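Local coordinates for aldehyde dehydrogenase family protein (Pseudomonas syringae pv. tomato, PDB 6X9L) that is a long-chain aliphatic aldehyde dehydrogenase that binds NAD+ and octanal, and probably oxidises such aldehydes with the nucleotide as electron acceptor, at residues Thr404-Val409 against Ala435-Ala440; Asn274-Gly279 against Ala305-Leu310; Ala62-Phe67 against His225-Met230. The protein carries 1 engineered substitution. All coordinates share one frame; numbering follows the deposited sequence.

Contact 1: residues Thr404-Val409 against Ala435-Ala440; sequences TIDEAV and ASRIRA
Arg437 reaches out of the loop that leads into strand 442-445, the outermost strand, within this chain, of the seven-stranded sheet of this aldehyde dehydrogenase, to meet Asp406 and Val409 at the start of helix 405-413. The charged part is a salt bridge onto a single oxygen. Arg437 NH2 donates to Asp406 OD1 at 3.2 Å, and Arg437 NH1 adds a weak bond to Asp406 OD1 at 3.4 Å. OD1 lies at the edge of the guanidinium, close to its plane, whereas NH2 meets the carboxylate from above, 36° out of its plane; the carboxylate and guanidinium planes are 67° apart. Because Asp406 sits in the first turn of the helix, the helix N-terminus would probably help stabilise its negative charge.

The apolar part belongs to Val409, which turns toward the loop. Its CG2 lies over the centre of one guanidinium face, while Val409 CG1 is 4.0 Å from Arg437 CB. A bend at chi3 (61°) in the arginine lays the guanidinium across Val409 CG2 and carries it on to the aspartate.

Side-chain bonds to the main chain shape both sides: Asn413 ND2 donates to Arg437 O and Asn413 OD1 accepts from Arg439 N, while Ala435 O accepts from Lys480 of the second subunit. A type I turn spans Ala435 to Ile438, and Thr404 caps the helix, its OG1 accepting from Glu407 N at 3.1 Å.

Contact 2: residues Asn274-Gly279 against Ala305-Leu310; sequences NAVPPG and AEVEAL
Val276 and the pair Val307 and Leu310 join two successive helices of the alpha/beta part of the chain built on the seven-stranded sheet. Helix 272-284 connects the adjacent parallel strands 263-266 and 296-300 in a beta-alpha-beta crossover, and helix 304-316 follows the second of these strands. The backbones come near each other here, with Val276 CA and Val307 CA 6.3 Å apart.

One branched side chain carries most of the contact. Val276 points toward the other helix and shares its two methyl groups between residues three apart on it. Its CG2 packs on Val307 CB at 3.7 Å, and its CG1 packs on Leu310 CB, also at 3.7 Å. Val276 CG1 also lies 3.8 Å from Val307 O, so it touches the main chain of helix 304-316 as well. With CG1 anti to the backbone N (chi1 171°), the two methyls fork to meet these two residues. Both partners are crossed at about a right angle, and Leu310 CD1 lies more loosely, 4.2 Å from Val276 CG2.

Just after Val276, helix 272-284 is kinked, since the ring nitrogens of Pro277 and Pro278 carry no hydrogen for a bond to the preceding turn. Phe272 at the start of helix 272-284 and Leu399 of strand 396-402 also touch Val307, extending the apolar surroundings.

No hydrogen bond or ion pair crosses between the two segments, which implies that they are held together by van der Waals contact and the burial of aliphatic surface.

Contact 3: residues Ala62-Phe67 against His225-Met230; sequences AARAAF and HPDIDM
Arg64, on helix 53-71, is gripped by Asp227 and Asp229 in the loop between helix 215-224 and strand 230-234 of the eight-stranded mixed sheet, forming a salt-bridge network. Its CG is anti to the backbone N (chi1 -177°), and bends at chi2 and chi3 then fold the chain so that NE and NH2 face the loop. The two aspartates are turned differently against the guanidinium. The Asp227 carboxylate is tilted from it by 32° and lies beside the NE and NH2 edge, with OD1 displaced from the guanidinium plane: Asp227 OD1 is 3.2 Å from Arg64 NE, and the bonds this carboxylate accepts from NE and NH2 are all weak and bent or long. The aliphatic part of the arginine runs beside the same group, with Arg64 CG 3.5 Å from Asp227 OD2. Within the loop, the imidazole of His225 turns back, with Asp227 N in its ring plane and donating to His225 ND1 at 2.9 Å. Val60 touches the side chains of His225, Asp227 and Ile228.

Asp229, by contrast, crosses the arginine at about a right angle, its carboxylate plane 72° from the guanidinium. Arg64 NH2 donates to the syn side of Asp229 OD2 at 2.9 Å. Asp229 OD2 also accepts from Val151 N, which probably fixes the carboxylate against strand 143-155. The same Arg64 NH2 also ties in the main chain, donating to Asp227 O at 2.8 Å.

Contacts 1 and 2 belong to the region around the seven-stranded sheet and lie on the same side of the chain's centre, their centres about 20 Å apart and their nearest atoms about 12 Å. Contact 3 borders the eight-stranded sheet, on the opposite side of the chain's centre from contact 2; its centre is about 51 Å from that of contact 2 and about 43 Å from that of contact 1. All three stand away from the NAD and octanal pockets, the latter including the engineered Ala291. Contacts 1 and 3 are nevertheless related through the dimer: Arg439 of one subunit packs on Phe67 of the other. Contact 2 is touched by no other chain of the assembly.

Contact 1: residues Thr404-Val409 against Ala435-Ala440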
loop_
_atom_site.group_PDB
_atom_site.type_symbol
_atom_site.label_atom_id
_atom_site.label_comp_id
_atom_site.label_asym_id
_atom_site.label_seq_id
_atom_site.Cartn_x
_atom_site.Cartn_y
_atom_site.Cartn_z
ATOM N N THR A 404 -26.611 15.333 20.472
ATOM C CA THR A 404 -27.077 15.538 19.106
ATOM C C THR A 404 -26.477 14.457 18.217
ATOM O O THR A 404 -25.445 13.860 18.545
ATOM C CB THR A 404 -26.698 16.913 18.544
ATOM O OG1 THR A 404 -25.273 17.025 18.494
ATOM C CG2 THR A 404 -27.257 18.010 19.389
ATOM N N ILE A 405 -27.142 14.217 17.078
ATOM C CA ILE A 405 -26.632 13.279 16.081
ATOM C C ILE A 405 -25.271 13.739 15.554
ATOM O O ILE A 405 -24.382 12.923 15.300
ATOM C CB ILE A 405 -27.662 13.108 14.944
ATOM C CG1 ILE A 405 -28.981 12.581 15.487
ATOM C CG2 ILE A 405 -27.148 12.158 13.868
ATOM C CD1 ILE A 405 -29.985 12.270 14.412
ATOM N N ASP A 406 -25.087 15.050 15.367
ATOM C CA ASP A 406 -23.771 15.544 14.974
ATOM C C ASP A 406 -22.719 15.145 16.005
ATOM O O ASP A 406 -21.596 14.763 15.648
ATOM C CB ASP A 406 -23.799 17.066 14.801
ATOM C CG ASP A 406 -24.471 17.506 13.505
ATOM O OD1 ASP A 406 -24.508 16.682 12.562
ATOM O OD2 ASP A 406 -24.946 18.674 13.430
ATOM N N GLU A 407 -23.077 15.224 17.290
ATOM C CA GLU A 407 -22.164 14.866 18.367
ATOM C C GLU A 407 -21.851 13.376 18.358
ATOM O O GLU A 407 -20.702 12.968 18.591
ATOM C CB GLU A 407 -22.778 15.278 19.699
ATOM C CG GLU A 407 -22.059 14.753 20.902
ATOM C CD GLU A 407 -22.619 15.343 22.172
ATOM O OE1 GLU A 407 -23.314 16.383 22.072
ATOM O OE2 GLU A 407 -22.367 14.776 23.258
ATOM N N ALA A 408 -22.866 12.551 18.092
ATOM C CA ALA A 408 -22.671 11.108 18.070
ATOM C C ALA A 408 -21.651 10.710 17.014
ATOM O O ALA A 408 -20.816 9.827 17.244
ATOM C CB ALA A 408 -24.009 10.410 17.821
ATOM N N VAL A 409 -21.693 11.366 15.853
ATOM C CA VAL A 409 -20.724 11.085 14.796
ATOM C C VAL A 409 -19.318 11.485 15.244
ATOM O O VAL A 409 -18.339 10.747 15.028
ATOM C CB VAL A 409 -21.148 11.789 13.485
ATOM C CG1 VAL A 409 -20.043 11.720 12.437
ATOM C CG2 VAL A 409 -22.450 11.178 12.929
ATOM N N ALA A 435 -23.844 6.645 8.206
ATOM C CA ALA A 435 -22.823 5.658 7.872
ATOM C C ALA A 435 -21.752 6.262 6.980
ATOM O O ALA A 435 -20.556 6.038 7.192
ATOM C CB ALA A 435 -23.458 4.437 7.204
ATOM N N SER A 436 -22.155 7.055 5.989
ATOM C CA SER A 436 -21.170 7.668 5.110
ATOM C C SER A 436 -20.314 8.704 5.827
ATOM O O SER A 436 -19.356 9.206 5.231
ATOM C CB SER A 436 -21.876 8.311 3.926
ATOM O OG SER A 436 -22.792 9.262 4.415
ATOM N N ARG A 437 -20.645 9.037 7.075
ATOM C CA ARG A 437 -19.875 9.985 7.863
ATOM C C ARG A 437 -18.931 9.307 8.844
ATOM O O ARG A 437 -18.049 9.981 9.381
ATOM C CB ARG A 437 -20.816 10.942 8.611
ATOM C CG ARG A 437 -21.613 11.859 7.682
ATOM C CD ARG A 437 -22.680 12.631 8.425
ATOM N NE ARG A 437 -22.100 13.493 9.448
ATOM C CZ ARG A 437 -22.799 14.143 10.379
ATOM N NH1 ARG A 437 -24.122 14.036 10.435
ATOM N NH2 ARG A 437 -22.163 14.911 11.256
ATOM N N ILE A 438 -19.086 8.006 9.083
ATOM C CA ILE A 438 -18.128 7.253 9.892
ATOM C C ILE A 438 -16.905 6.905 9.038
ATOM O O ILE A 438 -17.022 6.270 7.979
ATOM C CB ILE A 438 -18.765 5.978 10.477
ATOM C CG1 ILE A 438 -20.203 6.220 10.952
ATOM C CG2 ILE A 438 -17.909 5.432 11.620
ATOM C CD1 ILE A 438 -20.320 6.887 12.295
ATOM N N ARG A 439 -15.724 7.310 9.511
ATOM C CA ARG A 439 -14.460 7.016 8.839
ATOM C C ARG A 439 -13.975 5.629 9.257
ATOM O O ARG A 439 -13.172 5.450 10.179
ATOM C CB ARG A 439 -13.465 8.122 9.135
ATOM C CG ARG A 439 -13.942 9.360 8.396
ATOM C CD ARG A 439 -12.940 10.431 8.300
ATOM N NE ARG A 439 -11.929 10.263 7.254
ATOM C CZ ARG A 439 -12.181 10.114 5.964
ATOM N NH1 ARG A 439 -13.416 10.010 5.535
ATOM N NH2 ARG A 439 -11.172 10.030 5.113
ATOM N N ALA A 440 -14.502 4.628 8.551
ATOM C CA ALA A 440 -14.309 3.226 8.875
ATOM C C ALA A 440 -14.521 2.406 7.610
ATOM O O ALA A 440 -15.332 2.762 6.754
ATOM C CB ALA A 440 -15.265 2.775 9.984
#

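Contact 2: residues Asn274-Gly279 against Ala305-Leu310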
loop_
_atom_site.group_PDB
_atom_site.type_symbol
_atom_site.label_atom_id
_atom_site.label_comp_id
_atom_site.label_asym_id
_atom_site.label_seq_id
_atom_site.Cartn_x
_atom_site.Cartn_y
_atom_site.Cartn_z
ATOM N N ASN A 274 -35.191 -3.571 21.110
ATOM C CA ASN A 274 -34.735 -4.621 20.178
ATOM C C ASN A 274 -33.335 -4.351 19.639
ATOM O O ASN A 274 -32.817 -5.242 19.009
ATOM C CB ASN A 274 -35.683 -4.788 19.003
ATOM C CG ASN A 274 -36.962 -5.467 19.417
ATOM O OD1 ASN A 274 -37.900 -5.557 18.644
ATOM N ND2 ASN A 274 -37.001 -5.953 20.639
ATOM N N ALA A 275 -32.760 -3.175 19.853
ATOM C CA ALA A 275 -31.431 -2.926 19.256
ATOM C C ALA A 275 -30.297 -3.028 20.271
ATOM O O ALA A 275 -29.204 -3.299 19.859
ATOM C CB ALA A 275 -31.415 -1.610 18.529
ATOM N N VAL A 276 -30.547 -2.782 21.547
ATOM C CA VAL A 276 -29.435 -2.856 22.530
ATOM C C VAL A 276 -28.932 -4.290 22.696
ATOM O O VAL A 276 -27.743 -4.481 22.746
ATOM C CB VAL A 276 -29.810 -2.220 23.873
ATOM C CG1 VAL A 276 -28.752 -2.494 24.908
ATOM C CG2 VAL A 276 -30.023 -0.736 23.734
ATOM N N PRO A 277 -29.791 -5.313 22.781
ATOM C CA PRO A 277 -29.320 -6.664 22.959
ATOM C C PRO A 277 -28.439 -7.162 21.811
ATOM O O PRO A 277 -27.447 -7.718 22.083
ATOM C CB PRO A 277 -30.618 -7.470 23.015
ATOM C CG PRO A 277 -31.590 -6.495 23.547
ATOM C CD PRO A 277 -31.222 -5.205 22.863
ATOM N N PRO A 278 -28.781 -6.960 20.536
ATOM C CA PRO A 278 -27.942 -7.409 19.444
ATOM C C PRO A 278 -26.588 -6.703 19.473
ATOM O O PRO A 278 -25.657 -7.309 19.134
ATOM C CB PRO A 278 -28.769 -7.077 18.201
ATOM C CG PRO A 278 -30.155 -7.079 18.724
ATOM C CD PRO A 278 -30.013 -6.406 20.065
ATOM N N GLY A 279 -26.564 -5.421 19.809
ATOM C CA GLY A 279 -25.288 -4.735 19.933
ATOM C C GLY A 279 -24.393 -5.347 20.996
ATOM O O GLY A 279 -23.193 -5.538 20.772
ATOM N N ALA A 305 -30.092 5.391 30.698
ATOM C CA ALA A 305 -30.525 4.493 31.769
ATOM C C ALA A 305 -31.300 3.298 31.225
ATOM O O ALA A 305 -31.199 2.192 31.767
ATOM C CB ALA A 305 -31.367 5.246 32.802
ATOM N N GLU A 306 -32.070 3.495 30.156
ATOM C CA GLU A 306 -32.773 2.369 29.554
ATOM C C GLU A 306 -31.799 1.384 28.908
ATOM O O GLU A 306 -31.932 0.165 29.082
ATOM C CB GLU A 306 -33.791 2.869 28.534
ATOM C CG GLU A 306 -34.727 1.779 28.057
ATOM C CD GLU A 306 -35.733 2.254 27.024
ATOM O OE1 GLU A 306 -36.016 1.465 26.097
ATOM O OE2 GLU A 306 -36.246 3.399 27.136
ATOM N N VAL A 307 -30.812 1.886 28.155
ATOM C CA VAL A 307 -29.887 0.976 27.479
ATOM C C VAL A 307 -28.975 0.297 28.494
ATOM O O VAL A 307 -28.631 -0.880 28.337
ATOM C CB VAL A 307 -29.081 1.691 26.368
ATOM C CG1 VAL A 307 -29.706 3.036 25.990
ATOM C CG2 VAL A 307 -27.628 1.845 26.745
ATOM N N GLU A 308 -28.578 1.014 29.553
ATOM C CA GLU A 308 -27.841 0.375 30.640
ATOM C C GLU A 308 -28.578 -0.864 31.135
ATOM O O GLU A 308 -28.036 -1.976 31.115
ATOM C CB GLU A 308 -27.612 1.356 31.789
ATOM C CG GLU A 308 -26.465 2.322 31.586
ATOM C CD GLU A 308 -26.332 3.294 32.750
ATOM O OE1 GLU A 308 -27.140 3.190 33.703
ATOM O OE2 GLU A 308 -25.428 4.153 32.725
ATOM N N ALA A 309 -29.838 -0.690 31.562
ATOM C CA ALA A 309 -30.638 -1.822 32.026
ATOM C C ALA A 309 -30.700 -2.930 30.980
ATOM O O ALA A 309 -30.576 -4.118 31.308
ATOM C CB ALA A 309 -32.044 -1.351 32.382
ATOM N N LEU A 310 -30.904 -2.560 29.715
ATOM C CA LEU A 310 -31.009 -3.558 28.661
ATOM C C LEU A 310 -29.694 -4.289 28.445
ATOM O O LEU A 310 -29.695 -5.460 28.049
ATOM C CB LEU A 310 -31.460 -2.889 27.371
ATOM C CG LEU A 310 -32.917 -2.457 27.386
ATOM C CD1 LEU A 310 -33.119 -1.225 26.496
ATOM C CD2 LEU A 310 -33.764 -3.628 26.918
#

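Contact 3: residues Ala62-Phe67 against His225-Met230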
loop_
_atom_site.group_PDB
_atom_site.type_symbol
_atom_site.label_atom_id
_atom_site.label_comp_id
_atom_site.label_asym_id
_atom_site.label_seq_id
_atom_site.Cartn_x
_atom_site.Cartn_y
_atom_site.Cartn_z
ATOM N N ALA A 62 11.446 -22.686 -1.272
ATOM C CA ALA A 62 10.428 -23.538 -1.885
ATOM C C ALA A 62 9.392 -22.696 -2.610
ATOM O O ALA A 62 9.021 -22.999 -3.754
ATOM C CB ALA A 62 9.754 -24.427 -0.842
ATOM N N ALA A 63 8.933 -21.617 -1.965
ATOM C CA ALA A 63 7.948 -20.741 -2.596
ATOM C C ALA A 63 8.500 -20.151 -3.890
ATOM O O ALA A 63 7.845 -20.184 -4.937
ATOM C CB ALA A 63 7.523 -19.637 -1.613
ATOM N N ARG A 64 9.709 -19.603 -3.836
ATOM C CA ARG A 64 10.322 -19.081 -5.050
ATOM C C ARG A 64 10.341 -20.151 -6.143
ATOM O O ARG A 64 9.778 -19.959 -7.230
ATOM C CB ARG A 64 11.732 -18.566 -4.742
ATOM C CG ARG A 64 12.436 -17.937 -5.921
ATOM C CD ARG A 64 11.575 -16.876 -6.551
ATOM N NE ARG A 64 11.341 -15.772 -5.638
ATOM C CZ ARG A 64 10.478 -14.788 -5.882
ATOM N NH1 ARG A 64 9.763 -14.789 -7.014
ATOM N NH2 ARG A 64 10.312 -13.812 -4.989
ATOM N N ALA A 65 10.942 -21.309 -5.855
ATOM C CA ALA A 65 11.069 -22.345 -6.884
ATOM C C ALA A 65 9.723 -22.771 -7.482
ATOM O O ALA A 65 9.657 -23.098 -8.666
ATOM C CB ALA A 65 11.799 -23.558 -6.312
ATOM N N ALA A 66 8.648 -22.775 -6.694
ATOM C CA ALA A 66 7.334 -23.189 -7.174
ATOM C C ALA A 66 6.560 -22.095 -7.894
ATOM O O ALA A 66 5.491 -22.389 -8.438
ATOM C CB ALA A 66 6.468 -23.663 -6.009
ATOM N N PHE A 67 7.056 -20.858 -7.909
ATOM C CA PHE A 67 6.234 -19.731 -8.351
ATOM C C PHE A 67 6.000 -19.745 -9.858
ATOM O O PHE A 67 4.888 -19.470 -10.318
ATOM C CB PHE A 67 6.881 -18.417 -7.921
ATOM C CG PHE A 67 6.248 -17.201 -8.537
ATOM C CD1 PHE A 67 4.971 -16.814 -8.187
ATOM C CD2 PHE A 67 6.942 -16.431 -9.458
ATOM C CE1 PHE A 67 4.383 -15.686 -8.751
ATOM C CE2 PHE A 67 6.362 -15.309 -10.022
ATOM C CZ PHE A 67 5.075 -14.937 -9.669
ATOM N N HIS A 225 13.064 -10.511 4.561
ATOM C CA HIS A 225 13.693 -11.426 3.625
ATOM C C HIS A 225 13.857 -10.766 2.259
ATOM O O HIS A 225 12.906 -10.175 1.734
ATOM C CB HIS A 225 12.895 -12.713 3.504
ATOM C CG HIS A 225 13.682 -13.843 2.918
ATOM N ND1 HIS A 225 14.073 -13.864 1.598
ATOM C CD2 HIS A 225 14.155 -14.988 3.471
ATOM C CE1 HIS A 225 14.761 -14.968 1.361
ATOM N NE2 HIS A 225 14.822 -15.671 2.480
ATOM N N PRO A 226 15.037 -10.857 1.647
ATOM C CA PRO A 226 15.254 -10.216 0.339
ATOM C C PRO A 226 14.496 -10.863 -0.812
ATOM O O PRO A 226 14.474 -10.298 -1.915
ATOM C CB PRO A 226 16.769 -10.355 0.125
ATOM C CG PRO A 226 17.294 -11.162 1.286
ATOM C CD PRO A 226 16.166 -11.704 2.059
ATOM N N ASP A 227 13.899 -12.029 -0.610
ATOM C CA ASP A 227 13.265 -12.739 -1.707
ATOM C C ASP A 227 11.757 -12.798 -1.554
ATOM O O ASP A 227 11.094 -13.515 -2.310
ATOM C CB ASP A 227 13.842 -14.148 -1.834
ATOM C CG ASP A 227 13.738 -14.688 -3.244
ATOM O OD1 ASP A 227 13.485 -13.888 -4.163
ATOM O OD2 ASP A 227 13.904 -15.911 -3.444
ATOM N N ILE A 228 11.201 -12.060 -0.601
ATOM C CA ILE A 228 9.760 -11.998 -0.393
ATOM C C ILE A 228 9.246 -10.694 -0.985
ATOM O O ILE A 228 9.748 -9.612 -0.669
ATOM C CB ILE A 228 9.416 -12.131 1.100
ATOM C CG1 ILE A 228 9.727 -13.568 1.518
ATOM C CG2 ILE A 228 7.965 -11.717 1.372
ATOM C CD1 ILE A 228 9.345 -13.933 2.923
ATOM N N ASP A 229 8.274 -10.797 -1.872
ATOM C CA ASP A 229 7.815 -9.640 -2.619
ATOM C C ASP A 229 6.729 -8.879 -1.900
ATOM O O ASP A 229 6.498 -7.709 -2.215
ATOM C CB ASP A 229 7.299 -10.088 -3.983
ATOM C CG ASP A 229 8.309 -10.924 -4.718
ATOM O OD1 ASP A 229 9.415 -10.393 -4.950
ATOM O OD2 ASP A 229 8.016 -12.108 -5.026
ATOM N N MET A 230 6.061 -9.522 -0.950
ATOM C CA MET A 230 4.942 -8.921 -0.260
ATOM C C MET A 230 4.780 -9.624 1.074
ATOM O O MET A 230 5.103 -10.805 1.198
ATOM C CB MET A 230 3.650 -9.026 -1.063
ATOM C CG MET A 230 2.424 -8.954 -0.182
ATOM S SD MET A 230 0.899 -9.052 -1.096
ATOM C CE MET A 230 -0.229 -9.169 0.287
#